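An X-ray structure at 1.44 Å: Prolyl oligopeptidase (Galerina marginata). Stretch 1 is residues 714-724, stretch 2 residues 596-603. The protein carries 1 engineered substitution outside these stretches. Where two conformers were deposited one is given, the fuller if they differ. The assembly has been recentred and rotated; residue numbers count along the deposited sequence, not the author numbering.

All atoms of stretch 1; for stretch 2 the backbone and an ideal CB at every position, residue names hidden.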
# COMPACT_ATOMS: atom_id res chain seq x y z
N ASP A 714 -16.14 9.94 -11.33
CA ASP A 714 -17.34 9.83 -10.50
C ASP A 714 -17.07 10.35 -9.09
O ASP A 714 -17.88 11.10 -8.54
CB ASP A 714 -17.76 8.37 -10.38
CG ASP A 714 -18.51 7.82 -11.58
OD1 ASP A 714 -18.87 8.58 -12.47
OD2 ASP A 714 -18.74 6.57 -11.62
N LYS A 715 -15.96 9.94 -8.50
CA LYS A 715 -15.64 10.30 -7.12
C LYS A 715 -15.44 11.81 -6.98
O LYS A 715 -16.06 12.47 -6.14
CB LYS A 715 -14.36 9.58 -6.66
CG LYS A 715 -13.75 10.13 -5.43
CD LYS A 715 -12.68 9.19 -4.91
CE LYS A 715 -11.40 9.34 -5.59
NZ LYS A 715 -10.28 8.92 -4.63
N TRP A 716 -14.55 12.36 -7.80
CA TRP A 716 -14.22 13.78 -7.67
C TRP A 716 -15.36 14.64 -8.18
O TRP A 716 -15.60 15.74 -7.65
CB TRP A 716 -12.89 14.10 -8.37
CG TRP A 716 -11.72 13.36 -7.81
CD1 TRP A 716 -10.87 12.53 -8.49
CD2 TRP A 716 -11.29 13.34 -6.44
NE1 TRP A 716 -9.93 12.01 -7.63
CE2 TRP A 716 -10.17 12.47 -6.36
CE3 TRP A 716 -11.73 13.97 -5.28
CZ2 TRP A 716 -9.49 12.23 -5.17
CZ3 TRP A 716 -11.06 13.72 -4.10
CH2 TRP A 716 -9.95 12.87 -4.05
N GLY A 717 -16.10 14.17 -9.17
CA GLY A 717 -17.30 14.90 -9.60
C GLY A 717 -18.39 14.91 -8.55
O GLY A 717 -19.06 15.94 -8.34
N PHE A 718 -18.55 13.80 -7.86
CA PHE A 718 -19.51 13.74 -6.75
C PHE A 718 -19.14 14.75 -5.69
O PHE A 718 -19.98 15.50 -5.20
CB PHE A 718 -19.58 12.33 -6.19
CG PHE A 718 -20.49 12.20 -4.98
CD1 PHE A 718 -21.81 11.89 -5.19
CD2 PHE A 718 -20.01 12.36 -3.71
CE1 PHE A 718 -22.71 11.77 -4.12
CE2 PHE A 718 -20.89 12.23 -2.63
CZ PHE A 718 -22.22 11.93 -2.84
N ILE A 719 -17.86 14.77 -5.32
CA ILE A 719 -17.41 15.71 -4.32
C ILE A 719 -17.64 17.14 -4.81
O ILE A 719 -18.13 17.99 -4.06
CB ILE A 719 -15.94 15.45 -3.97
CG1 ILE A 719 -15.80 14.20 -3.10
CG2 ILE A 719 -15.34 16.67 -3.26
CD1 ILE A 719 -14.41 13.70 -2.95
N ALA A 720 -17.26 17.44 -6.06
CA ALA A 720 -17.39 18.81 -6.55
C ALA A 720 -18.83 19.29 -6.50
O ALA A 720 -19.11 20.41 -6.03
CB ALA A 720 -16.85 18.94 -7.97
N ARG A 721 -19.76 18.46 -6.95
CA ARG A 721 -21.17 18.85 -6.92
C ARG A 721 -21.66 19.00 -5.48
O ARG A 721 -22.36 19.97 -5.17
CB ARG A 721 -22.03 17.84 -7.68
CG ARG A 721 -23.48 18.17 -7.54
CD ARG A 721 -24.33 17.75 -8.69
NE ARG A 721 -24.02 18.56 -9.86
CZ ARG A 721 -24.80 18.58 -10.93
NH1 ARG A 721 -24.46 19.31 -12.00
NH2 ARG A 721 -25.90 17.84 -10.94
N ALA A 722 -21.29 18.08 -4.61
CA ALA A 722 -21.72 18.20 -3.22
C ALA A 722 -21.23 19.47 -2.58
O ALA A 722 -21.89 19.98 -1.67
CB ALA A 722 -21.20 17.04 -2.38
N LEU A 723 -20.05 19.97 -2.95
CA LEU A 723 -19.51 21.22 -2.41
C LEU A 723 -19.93 22.44 -3.21
O LEU A 723 -19.54 23.56 -2.86
CB LEU A 723 -17.97 21.13 -2.36
CG LEU A 723 -17.38 19.94 -1.57
CD1 LEU A 723 -15.87 20.04 -1.49
CD2 LEU A 723 -18.03 19.76 -0.18
N GLY A 724 -20.75 22.26 -4.24
CA GLY A 724 -21.26 23.36 -5.03
C GLY A 724 -20.24 23.98 -5.96
O GLY A 724 -20.39 25.15 -6.34
N UNK A 596 -17.92 18.39 7.66
CA UNK A 596 -17.53 17.94 6.34
C UNK A 596 -18.64 18.24 5.36
O UNK A 596 -19.82 18.17 5.71
CB UNK A 596 -17.20 16.45 6.34
N UNK A 597 -18.25 18.54 4.12
CA UNK A 597 -19.19 18.77 3.04
C UNK A 597 -19.40 17.57 2.15
O UNK A 597 -20.38 17.55 1.40
CB UNK A 597 -18.72 19.95 2.19
N UNK A 598 -18.52 16.58 2.21
CA UNK A 598 -18.66 15.37 1.41
C UNK A 598 -17.74 14.32 1.99
O UNK A 598 -16.72 14.64 2.60
CB UNK A 598 -18.34 15.63 -0.06
N UNK A 599 -18.08 13.06 1.73
CA UNK A 599 -17.30 11.95 2.26
C UNK A 599 -17.27 10.80 1.27
O UNK A 599 -18.32 10.39 0.77
CB UNK A 599 -17.87 11.48 3.60
N UNK A 600 -16.08 10.26 1.01
CA UNK A 600 -15.89 9.14 0.06
C UNK A 600 -15.02 8.09 0.75
O UNK A 600 -13.78 8.13 0.64
CB UNK A 600 -15.25 9.61 -1.25
N UNK A 601 -15.61 7.15 1.50
CA UNK A 601 -14.85 6.02 2.05
C UNK A 601 -14.77 4.90 1.04
O UNK A 601 -15.80 4.49 0.49
CB UNK A 601 -15.48 5.51 3.35
N UNK A 602 -13.57 4.38 0.80
CA UNK A 602 -13.32 3.35 -0.22
C UNK A 602 -12.89 2.05 0.46
O UNK A 602 -11.90 2.01 1.18
CB UNK A 602 -12.25 3.81 -1.21
N UNK A 603 -13.62 0.97 0.23
CA UNK A 603 -13.24 -0.32 0.81
C UNK A 603 -12.93 -0.30 2.28
O UNK A 603 -11.96 -0.94 2.72
CB UNK A 603 -12.02 -0.87 0.07

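Helix 714-722 runs nearly antiparallel to the strand of stretch 2, at 161°, with a closest approach of 8.5 Å between the axes. Lys715, Ile719, Ala722 and Leu723 supply the stretch 1 side of the contact.

Position 596 has nothing of stretch 1 within 5.5 Å of its ideal CB, so many side chains would fit. The residue is Phe596. The end of its ring leads away from the helix.

Position 597 points toward stretch 1, but there is no room. An ideal CB would lie 2.5 Å from Leu723 CD2, a clash. With this backbone and this leucine rotamer, only a residue without a CB fits. Phi is negative (-98°), so the constraint is steric rather than one of backbone angle. The residue is Gly597. Leu723 CD2 packs directly on its backbone, 3.5 Å from Gly597 C. Ala722 CB lies 3.9 Å from Gly597 O.

Position 598 also points toward the helix. Its ideal CB is 3.9 Å from Ala722 CB, 4.1 Å from Leu723 CD2 and 4.2 Å from Ile719 CG1. The surroundings are apolar and close on three sides of the ideal CB, so a small apolar side chain suits best. The residue is Ala598. Its CB makes apolar contacts with Ala722 CB at 4.0 Å, Ile719 CG1 at 4.2 Å and Leu723 CD2 at 4.2 Å.

Position 599 points away from the helix, as alternation along a strand predicts. Stretch 1 does not choose among side chains. The residue is Ala599.

Position 600 points toward the helix again. Its ideal CB is 4.5 Å from both Lys715 CG and Ile719 CD1. There is more space than at 598, and the neighbours are aliphatic. Valine, isoleucine or leucine would be reasonable. The residue is Val600, chi1 t. Its CG2 meets Ile719 CD1 at 3.8 Å, and its CG1 meets Lys715 CD at 3.8 Å.

Position 601 is out of reach. Its phi of -85° is compatible with proline, among many others. The residue is Pro601.

Position 602 points toward stretch 1, though nothing lies within 5.5 Å of its ideal CB. The Lys715 side chain, t except for a p turn at chi3, brings its ammonium group to this end of the strand. A long acidic or polar side chain could reach it. The residue is Glu602, chi1 m and chi2 t. Lys715 NZ donates a hydrogen bond to Glu602 OE2 at 2.9 Å, within a salt bridge.

Position 603 is out of reach, with phi/psi of 49/42. Positive phi favours glycine, and the residue is Gly603.

Stretch 2, residues 596-603: FGAAVPEG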
# COMPACT_ATOMS: atom_id res chain seq x y z
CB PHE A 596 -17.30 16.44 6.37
CG PHE A 596 -16.30 16.01 7.38
CD1 PHE A 596 -14.98 16.36 7.23
CD2 PHE A 596 -16.64 15.26 8.48
CE1 PHE A 596 -14.02 16.00 8.16
CE2 PHE A 596 -15.68 14.87 9.43
CZ PHE A 596 -14.37 15.24 9.24
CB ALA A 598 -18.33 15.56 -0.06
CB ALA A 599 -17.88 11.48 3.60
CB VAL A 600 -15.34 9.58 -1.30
CG1 VAL A 600 -15.17 8.33 -2.18
CG2 VAL A 600 -16.30 10.54 -1.92
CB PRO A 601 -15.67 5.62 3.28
CG PRO A 601 -17.08 6.00 2.89
CD PRO A 601 -17.02 7.14 1.93
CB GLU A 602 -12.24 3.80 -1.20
CG GLU A 602 -12.57 5.10 -1.89
CD GLU A 602 -11.46 5.55 -2.85
OE1 GLU A 602 -10.77 4.68 -3.44
OE2 GLU A 602 -11.31 6.75 -3.08
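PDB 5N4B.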